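Local coordinates for protein BpsB (PgaB), Poly-beta-1,6-N-acetyl-D-glucosamine N-deacetylase (Bordetella bronchiseptica RB50, PDB 5BU6) that removes acetyl groups from the N-acetylglucosamine units of poly-beta-1,6-N-acetyl-D-glucosamine as a family 4 carbohydrate esterase and is required for biofilm formation, at residues A[79-84]-A[240-245]; A[92-97]-A[140-145]; A[216-221]-A[231-236]. The protein carries 5 engineered substitutions. All coordinates share one frame; numbering follows the deposited sequence.

Contact 1 of 3, residues A[79-84]-A[240-245]. With NI (nickel (II) ion), chain C.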
# COMPACT_ATOMS: atom_id res chain seq x y z
N LEU A 79 -0.08 -13.14 -0.13
CA LEU A 79 -0.76 -11.98 -0.69
C LEU A 79 0.30 -11.10 -1.38
O LEU A 79 1.28 -10.69 -0.74
CB LEU A 79 -1.48 -11.18 0.39
CG LEU A 79 -2.30 -9.96 -0.06
CD1 LEU A 79 -3.50 -10.44 -0.86
CD2 LEU A 79 -2.76 -9.18 1.16
N LEU A 80 0.10 -10.82 -2.66
CA LEU A 80 1.02 -9.94 -3.40
C LEU A 80 0.43 -8.54 -3.44
O LEU A 80 -0.78 -8.38 -3.73
CB LEU A 80 1.22 -10.46 -4.83
CG LEU A 80 1.62 -11.91 -5.04
CD1 LEU A 80 1.66 -12.22 -6.54
CD2 LEU A 80 2.98 -12.19 -4.37
N THR A 81 1.24 -7.53 -3.13
CA THR A 81 0.77 -6.16 -3.16
C THR A 81 1.74 -5.27 -3.96
O THR A 81 2.96 -5.49 -3.93
CB THR A 81 0.58 -5.59 -1.73
OG1 THR A 81 1.85 -5.34 -1.13
CG2 THR A 81 -0.22 -6.57 -0.85
N PHE A 82 1.16 -4.33 -4.69
CA PHE A 82 1.87 -3.39 -5.56
C PHE A 82 1.36 -1.97 -5.27
O PHE A 82 0.25 -1.63 -5.66
CB PHE A 82 1.66 -3.75 -7.03
CG PHE A 82 2.15 -5.11 -7.40
CD1 PHE A 82 1.33 -6.23 -7.24
CD2 PHE A 82 3.44 -5.29 -7.88
CE1 PHE A 82 1.79 -7.50 -7.55
CE2 PHE A 82 3.91 -6.56 -8.20
CZ PHE A 82 3.08 -7.67 -8.04
N ASP A 83 2.14 -1.15 -4.57
CA ASP A 83 1.65 0.18 -4.20
C ASP A 83 2.25 1.29 -5.07
O ASP A 83 3.24 1.07 -5.75
CB ASP A 83 1.92 0.49 -2.73
CG ASP A 83 2.26 -0.75 -1.91
OD1 ASP A 83 1.47 -1.72 -1.92
OD2 ASP A 83 3.33 -0.74 -1.25
N ASP A 84 1.59 2.46 -5.03
CA ASP A 84 2.07 3.76 -5.54
C ASP A 84 1.43 4.09 -6.88
O ASP A 84 1.38 5.25 -7.27
CB ASP A 84 3.59 3.86 -5.66
CG ASP A 84 4.29 3.97 -4.31
OD1 ASP A 84 3.63 3.82 -3.27
OD2 ASP A 84 5.52 4.20 -4.30
N ILE A 240 -9.07 -3.00 7.45
CA ILE A 240 -7.94 -3.84 7.06
C ILE A 240 -6.76 -2.92 6.85
O ILE A 240 -6.85 -1.97 6.08
CB ILE A 240 -8.24 -4.64 5.78
CG1 ILE A 240 -9.37 -5.66 6.03
CG2 ILE A 240 -6.95 -5.33 5.27
CD1 ILE A 240 -9.76 -6.42 4.79
N GLY A 241 -5.67 -3.15 7.57
CA GLY A 241 -4.52 -2.26 7.44
C GLY A 241 -3.24 -3.05 7.24
O GLY A 241 -3.04 -4.10 7.84
N LEU A 242 -2.38 -2.54 6.38
CA LEU A 242 -1.12 -3.21 6.09
C LEU A 242 0.07 -2.38 6.52
O LEU A 242 0.21 -1.22 6.12
CB LEU A 242 -1.02 -3.51 4.60
CG LEU A 242 -1.90 -4.70 4.15
CD1 LEU A 242 -3.37 -4.33 4.00
CD2 LEU A 242 -1.36 -5.28 2.84
N THR A 243 0.93 -3.01 7.32
CA THR A 243 2.05 -2.37 7.99
C THR A 243 3.35 -2.79 7.30
O THR A 243 3.32 -3.50 6.31
CB THR A 243 2.11 -2.74 9.45
OG1 THR A 243 2.62 -4.08 9.58
CG2 THR A 243 0.72 -2.70 10.05
N LEU A 244 4.49 -2.37 7.83
CA LEU A 244 5.79 -2.86 7.34
C LEU A 244 6.50 -3.73 8.38
O LEU A 244 7.69 -4.00 8.27
CB LEU A 244 6.70 -1.69 6.93
CG LEU A 244 6.46 -1.11 5.54
CD1 LEU A 244 7.41 0.04 5.29
CD2 LEU A 244 6.66 -2.19 4.49
N GLN A 245 5.76 -4.14 9.41
CA GLN A 245 6.28 -5.13 10.34
C GLN A 245 6.34 -6.45 9.59
O GLN A 245 5.38 -6.82 8.94
CB GLN A 245 5.37 -5.23 11.57
CG GLN A 245 5.86 -6.13 12.69
CD GLN A 245 4.79 -6.37 13.74
OE1 GLN A 245 3.73 -5.73 13.72
NE2 GLN A 245 5.05 -7.30 14.66
NI NI C . 4.32 3.64 -1.30
O HOH W 1 4.59 1.58 -1.79
O HOH W 2 6.36 3.75 -2.02
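Leu242 carries its CG beside the backbone N and anti to the carbonyl carbon (chi1 -76°), and Thr81 has its CG2 in the same relation to its own backbone. These torsions aim the two side chains at each other, tip to tip. Thr81 CG2 meets Leu242 CD2 at 4.1 Å. Leu79, two residues earlier on the same face of strand 77-83, brings its CD2 to 4.5 Å from Leu242 CD2. One leucine methyl thus touches both residues. The contact is apolar and buried, with no hydrogen bond across it, and the backbones stay apart: Thr81 CA and Leu242 CA are 9.9 Å from each other. Strand 77-83 is held by backbone bonds from Leu79 and Thr81 to strand 14-20, and from Leu80 to Val105. Beyond the strand, Asp84 OD1 binds the nickel ion at 2.1 Å, and His154 and His159 complete the protein ligands. Two waters also bind the metal. One donates to Asp83 OD2 at 2.7 Å, the other to Asp84 OD2. Leu79, Thr81 and Leu242 pack in the interior between strands 77-83 and 240-242, consistent with the distorted barrel of this family. The Asp-His-His site at the end of strand 77-83 is characteristic of family 4 carbohydrate esterases.

Contact 2 of 3, residues A[92-97]-A[140-145]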
# COMPACT_ATOMS: atom_id res chain seq x y z
N LYS A 92 3.03 -3.73 -17.12
CA LYS A 92 3.96 -4.85 -16.91
C LYS A 92 3.48 -5.87 -15.88
O LYS A 92 3.57 -7.08 -16.12
CB LYS A 92 5.34 -4.33 -16.50
CG LYS A 92 5.94 -3.34 -17.51
CD LYS A 92 6.17 -3.98 -18.87
CE LYS A 92 7.60 -4.47 -19.03
NZ LYS A 92 7.95 -4.77 -20.46
N VAL A 93 2.98 -5.40 -14.75
CA VAL A 93 2.58 -6.30 -13.68
C VAL A 93 1.26 -6.98 -14.00
O VAL A 93 1.14 -8.20 -13.90
CB VAL A 93 2.44 -5.58 -12.31
CG1 VAL A 93 1.96 -6.56 -11.25
CG2 VAL A 93 3.75 -4.96 -11.88
N PHE A 94 0.28 -6.19 -14.42
CA PHE A 94 -1.08 -6.68 -14.71
C PHE A 94 -1.10 -7.88 -15.69
O PHE A 94 -1.72 -8.90 -15.39
CB PHE A 94 -1.93 -5.50 -15.23
CG PHE A 94 -3.38 -5.84 -15.46
CD1 PHE A 94 -4.07 -6.67 -14.59
CD2 PHE A 94 -4.07 -5.27 -16.53
CE1 PHE A 94 -5.42 -6.97 -14.80
CE2 PHE A 94 -5.42 -5.55 -16.74
CZ PHE A 94 -6.09 -6.41 -15.87
N PRO A 95 -0.39 -7.80 -16.83
CA PRO A 95 -0.44 -8.97 -17.72
C PRO A 95 0.30 -10.19 -17.17
O PRO A 95 -0.01 -11.30 -17.58
CB PRO A 95 0.21 -8.48 -19.02
CG PRO A 95 0.95 -7.26 -18.66
CD PRO A 95 0.30 -6.66 -17.47
N LEU A 96 1.24 -10.00 -16.25
CA LEU A 96 1.85 -11.14 -15.60
C LEU A 96 0.88 -11.76 -14.60
O LEU A 96 0.79 -12.98 -14.48
CB LEU A 96 3.15 -10.75 -14.91
CG LEU A 96 4.43 -10.77 -15.75
CD1 LEU A 96 5.62 -10.39 -14.90
CD2 LEU A 96 4.65 -12.14 -16.38
N LEU A 97 0.16 -10.92 -13.86
CA LEU A 97 -0.87 -11.43 -12.96
C LEU A 97 -1.87 -12.28 -13.74
O LEU A 97 -2.25 -13.36 -13.30
CB LEU A 97 -1.58 -10.29 -12.27
CG LEU A 97 -0.71 -9.50 -11.28
CD1 LEU A 97 -1.51 -8.37 -10.71
CD2 LEU A 97 -0.21 -10.41 -10.16
N LEU A 140 -6.95 1.68 -13.76
CA LEU A 140 -7.27 1.07 -12.47
C LEU A 140 -8.62 0.37 -12.45
O LEU A 140 -8.76 -0.72 -11.87
CB LEU A 140 -7.25 2.12 -11.35
CG LEU A 140 -5.84 2.55 -10.92
CD1 LEU A 140 -5.92 3.87 -10.19
CD2 LEU A 140 -5.20 1.49 -10.03
N ARG A 141 -9.62 1.00 -13.06
CA ARG A 141 -10.94 0.42 -13.12
C ARG A 141 -10.90 -0.89 -13.90
O ARG A 141 -11.57 -1.86 -13.53
CB ARG A 141 -11.94 1.39 -13.75
CG ARG A 141 -13.34 0.83 -13.91
CD ARG A 141 -14.31 1.95 -14.28
NE ARG A 141 -15.53 1.47 -14.93
CZ ARG A 141 -16.59 0.98 -14.28
NH1 ARG A 141 -17.66 0.58 -14.96
NH2 ARG A 141 -16.58 0.88 -12.96
N GLU A 142 -10.11 -0.93 -14.97
CA GLU A 142 -10.00 -2.16 -15.74
C GLU A 142 -9.41 -3.31 -14.91
O GLU A 142 -9.89 -4.45 -14.99
CB GLU A 142 -9.16 -1.95 -17.00
CG GLU A 142 -9.11 -3.18 -17.89
CD GLU A 142 -8.34 -2.95 -19.17
OE1 GLU A 142 -8.40 -1.83 -19.72
OE2 GLU A 142 -7.66 -3.90 -19.64
N MET A 143 -8.38 -3.01 -14.13
CA MET A 143 -7.77 -4.01 -13.27
C MET A 143 -8.75 -4.52 -12.22
O MET A 143 -8.85 -5.71 -11.95
CB MET A 143 -6.53 -3.44 -12.58
CG MET A 143 -5.39 -3.18 -13.55
SD MET A 143 -3.78 -2.95 -12.77
CE MET A 143 -4.13 -1.67 -11.59
N ALA A 144 -9.47 -3.58 -11.62
CA ALA A 144 -10.50 -3.91 -10.66
C ALA A 144 -11.56 -4.80 -11.29
O ALA A 144 -12.02 -5.75 -10.68
CB ALA A 144 -11.14 -2.65 -10.10
N GLN A 145 -11.93 -4.52 -12.53
CA GLN A 145 -12.98 -5.29 -13.17
C GLN A 145 -12.51 -6.65 -13.69
O GLN A 145 -13.33 -7.48 -14.07
CB GLN A 145 -13.62 -4.49 -14.30
CG GLN A 145 -14.46 -3.33 -13.80
CD GLN A 145 -15.15 -2.59 -14.93
OE1 GLN A 145 -14.57 -2.38 -15.99
NE2 GLN A 145 -16.40 -2.22 -14.70
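Met143 lays its CG over the centre of the Phe94 ring. The CG stands 3.7 Å from the ring centroid and only 5° off the ring normal, a CH-pi contact over the face. The sulfur continues past the ring obliquely: Met143 SD is 4.4 Å from the Phe94 centroid. It also lies 4.0 Å from Phe94 CB, so this Met-aromatic contact falls toward the root of the phenylalanine. The two side chains run alongside each other, pointing opposite ways. With CG anti to the backbone N (chi1 -175°), Phe94 reaches from its helix toward helix 137-145. Glu142 takes the ring edge. Its OE2 lies near the ring plane, 4.0 Å from Phe94 CE2, and the carboxylate is turned 70° from the ring.

This is helix-to-helix packing between helices 88-100 and 137-145 of the polysaccharide deacetylase fold. The helices come close here, with Phe94 CA 7.3 Å from Met143 CA. Pro95 has no N-H to give to the preceding turn, and helix 88-100 kinks there.

Further out, Glu142 OE1 has a weak hydrogen bond with Tyr90 OH, a second tie to helix 88-100. Met143 packs on Val106 and Val149, side chains of strands 104-108 and 149-153. Leu97, on the same helix as Phe94, packs on Ala104 and on Phe47 of helix 43-52.

Contact 3 of 3, residues A[216-221]-A[231-236]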
# COMPACT_ATOMS: atom_id res chain seq x y z
N ARG A 216 -11.71 -1.28 1.30
CA ARG A 216 -11.87 -1.69 2.69
C ARG A 216 -10.53 -1.82 3.38
O ARG A 216 -10.46 -2.30 4.50
CB ARG A 216 -12.64 -3.00 2.77
CG ARG A 216 -12.16 -4.03 1.78
CD ARG A 216 -13.09 -5.23 1.71
NE ARG A 216 -12.75 -6.05 0.55
CZ ARG A 216 -13.37 -7.16 0.20
NH1 ARG A 216 -12.98 -7.83 -0.88
NH2 ARG A 216 -14.39 -7.61 0.92
N SER A 217 -9.46 -1.39 2.71
CA SER A 217 -8.14 -1.55 3.27
C SER A 217 -7.25 -0.33 3.02
O SER A 217 -7.45 0.40 2.04
CB SER A 217 -7.48 -2.81 2.68
OG SER A 217 -7.53 -2.76 1.26
N ILE A 218 -6.30 -0.10 3.93
CA ILE A 218 -5.30 0.96 3.80
C ILE A 218 -3.91 0.37 3.91
O ILE A 218 -3.63 -0.43 4.83
CB ILE A 218 -5.47 2.06 4.88
CG1 ILE A 218 -4.26 2.99 4.93
CG2 ILE A 218 -5.65 1.46 6.26
CD1 ILE A 218 -4.21 3.96 3.81
N VAL A 219 -3.06 0.70 2.96
CA VAL A 219 -1.65 0.36 3.04
C VAL A 219 -0.93 1.61 3.48
O VAL A 219 -0.86 2.57 2.72
CB VAL A 219 -1.05 -0.10 1.69
CG1 VAL A 219 0.47 -0.44 1.86
CG2 VAL A 219 -1.82 -1.31 1.14
N TRP A 220 -0.42 1.62 4.71
CA TRP A 220 0.16 2.82 5.28
C TRP A 220 1.49 3.15 4.59
O TRP A 220 2.39 2.33 4.60
CB TRP A 220 0.37 2.61 6.79
CG TRP A 220 -0.94 2.44 7.57
CD1 TRP A 220 -1.43 1.28 8.14
CD2 TRP A 220 -1.87 3.47 7.89
NE1 TRP A 220 -2.63 1.53 8.77
CE2 TRP A 220 -2.93 2.87 8.64
CE3 TRP A 220 -1.94 4.85 7.61
CZ2 TRP A 220 -4.02 3.60 9.11
CZ3 TRP A 220 -3.03 5.57 8.08
CH2 TRP A 220 -4.06 4.94 8.81
N PRO A 221 1.62 4.36 4.03
CA PRO A 221 2.93 4.77 3.51
C PRO A 221 4.02 4.64 4.56
O PRO A 221 3.79 5.01 5.72
CB PRO A 221 2.72 6.24 3.13
CG PRO A 221 1.26 6.29 2.73
CD PRO A 221 0.57 5.35 3.72
N GLN A 231 -7.56 4.04 14.75
CA GLN A 231 -8.91 4.36 15.21
C GLN A 231 -9.66 5.16 14.16
O GLN A 231 -10.83 4.92 13.88
CB GLN A 231 -8.83 5.14 16.52
CG GLN A 231 -10.18 5.43 17.12
CD GLN A 231 -10.07 6.34 18.33
OE1 GLN A 231 -9.04 6.36 19.01
NE2 GLN A 231 -11.11 7.13 18.58
N VAL A 232 -8.96 6.11 13.55
CA VAL A 232 -9.54 6.94 12.52
C VAL A 232 -9.83 6.14 11.24
O VAL A 232 -10.85 6.34 10.60
CB VAL A 232 -8.58 8.12 12.22
CG1 VAL A 232 -8.74 8.59 10.82
CG2 VAL A 232 -8.80 9.24 13.22
N ALA A 233 -8.94 5.23 10.88
CA ALA A 233 -9.18 4.35 9.73
C ALA A 233 -10.47 3.54 9.96
O ALA A 233 -11.27 3.36 9.04
CB ALA A 233 -8.00 3.42 9.51
N ALA A 234 -10.65 3.06 11.18
CA ALA A 234 -11.86 2.31 11.54
C ALA A 234 -13.12 3.16 11.39
O ALA A 234 -14.16 2.66 10.95
CB ALA A 234 -11.75 1.81 12.96
N GLU A 235 -13.03 4.44 11.73
CA GLU A 235 -14.17 5.35 11.63
C GLU A 235 -14.62 5.52 10.19
O GLU A 235 -15.81 5.65 9.92
CB GLU A 235 -13.86 6.72 12.23
CG GLU A 235 -13.66 6.72 13.74
CD GLU A 235 -13.04 8.01 14.24
OE1 GLU A 235 -13.01 9.00 13.47
OE2 GLU A 235 -12.59 8.04 15.40
N VAL A 236 -13.67 5.51 9.25
CA VAL A 236 -14.06 5.68 7.85
C VAL A 236 -14.27 4.33 7.16
O VAL A 236 -14.47 4.29 5.94
CB VAL A 236 -13.03 6.50 7.06
CG1 VAL A 236 -12.88 7.88 7.68
CG2 VAL A 236 -11.71 5.80 7.01
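Ala233 meets both Ile218 and Trp220 with its single methyl, where helix 227-235 packs on strand 217-219. The two elements belong to a beta-alpha-beta unit whose second strand, 240-242, runs parallel to the first.

Along the helix, Gln231 comes first. Its backbone O accepts from Glu235 N at 3.1 Å, a regular helical bond. Its side chain and that of Glu235, one turn on, tie the helix to helix 189-211: Gln231 OE1 takes a hydrogen bond from Arg193 NH2, and Glu235 OE1 makes a salt bridge with Arg197 NE. Val232 comes next, and its O accepts from Val236 N at 3.2 Å. Ala233 then turns its CB toward the strand. The short side chain lets the helix approach, and Ala233 CA lies 7.9 Å from Ile218 CA. Ala233 also touches Leu200, a residue that Ile218 touches as well, so helix 189-211 joins the same apolar cluster. Val236, three positions after Ala233, is the first residue to leave helical geometry.

On the strand side, the Trp220 side chain lies about 9 Å from a bound nickel ion, and its ring stacks with His225. Trp220 CG stands beside the backbone N (chi1 -65°), and the far part of the indole reaches the helix. Ile218 lies over one face of the indole, its CG1 3.8 Å above the ring centre. Ala233 CB approaches obliquely, 4.0 Å from Trp220 CZ2, and lies 4.5 Å from Ile218 CG2.

Overall arrangement
Contact 1 lies near the centre of the folded chain, its centre about 17 Å from that of contact 2 and about 12 Å from that of contact 3. Along the sequence, contacts 2 and 3 follow one another between the two segments of contact 1. Contacts 1 and 3 share the two-stranded parallel sheet of 217-219 and 240-242, where Leu242 N probably bonds to Ile218 O at 2.9 Å. Phe82 CZ packs against Val93 CG1; helix 88-100 is the next element after strand 77-83. Contacts 2 and 3 do not touch. Contact 1 packs side chains across the interior between strands 77-83 and 240-242. Strand 217-219 also bonds to Ser153 of strand 149-153, consistent with a distorted barrel. The nickel lies at the end of strand 77-83.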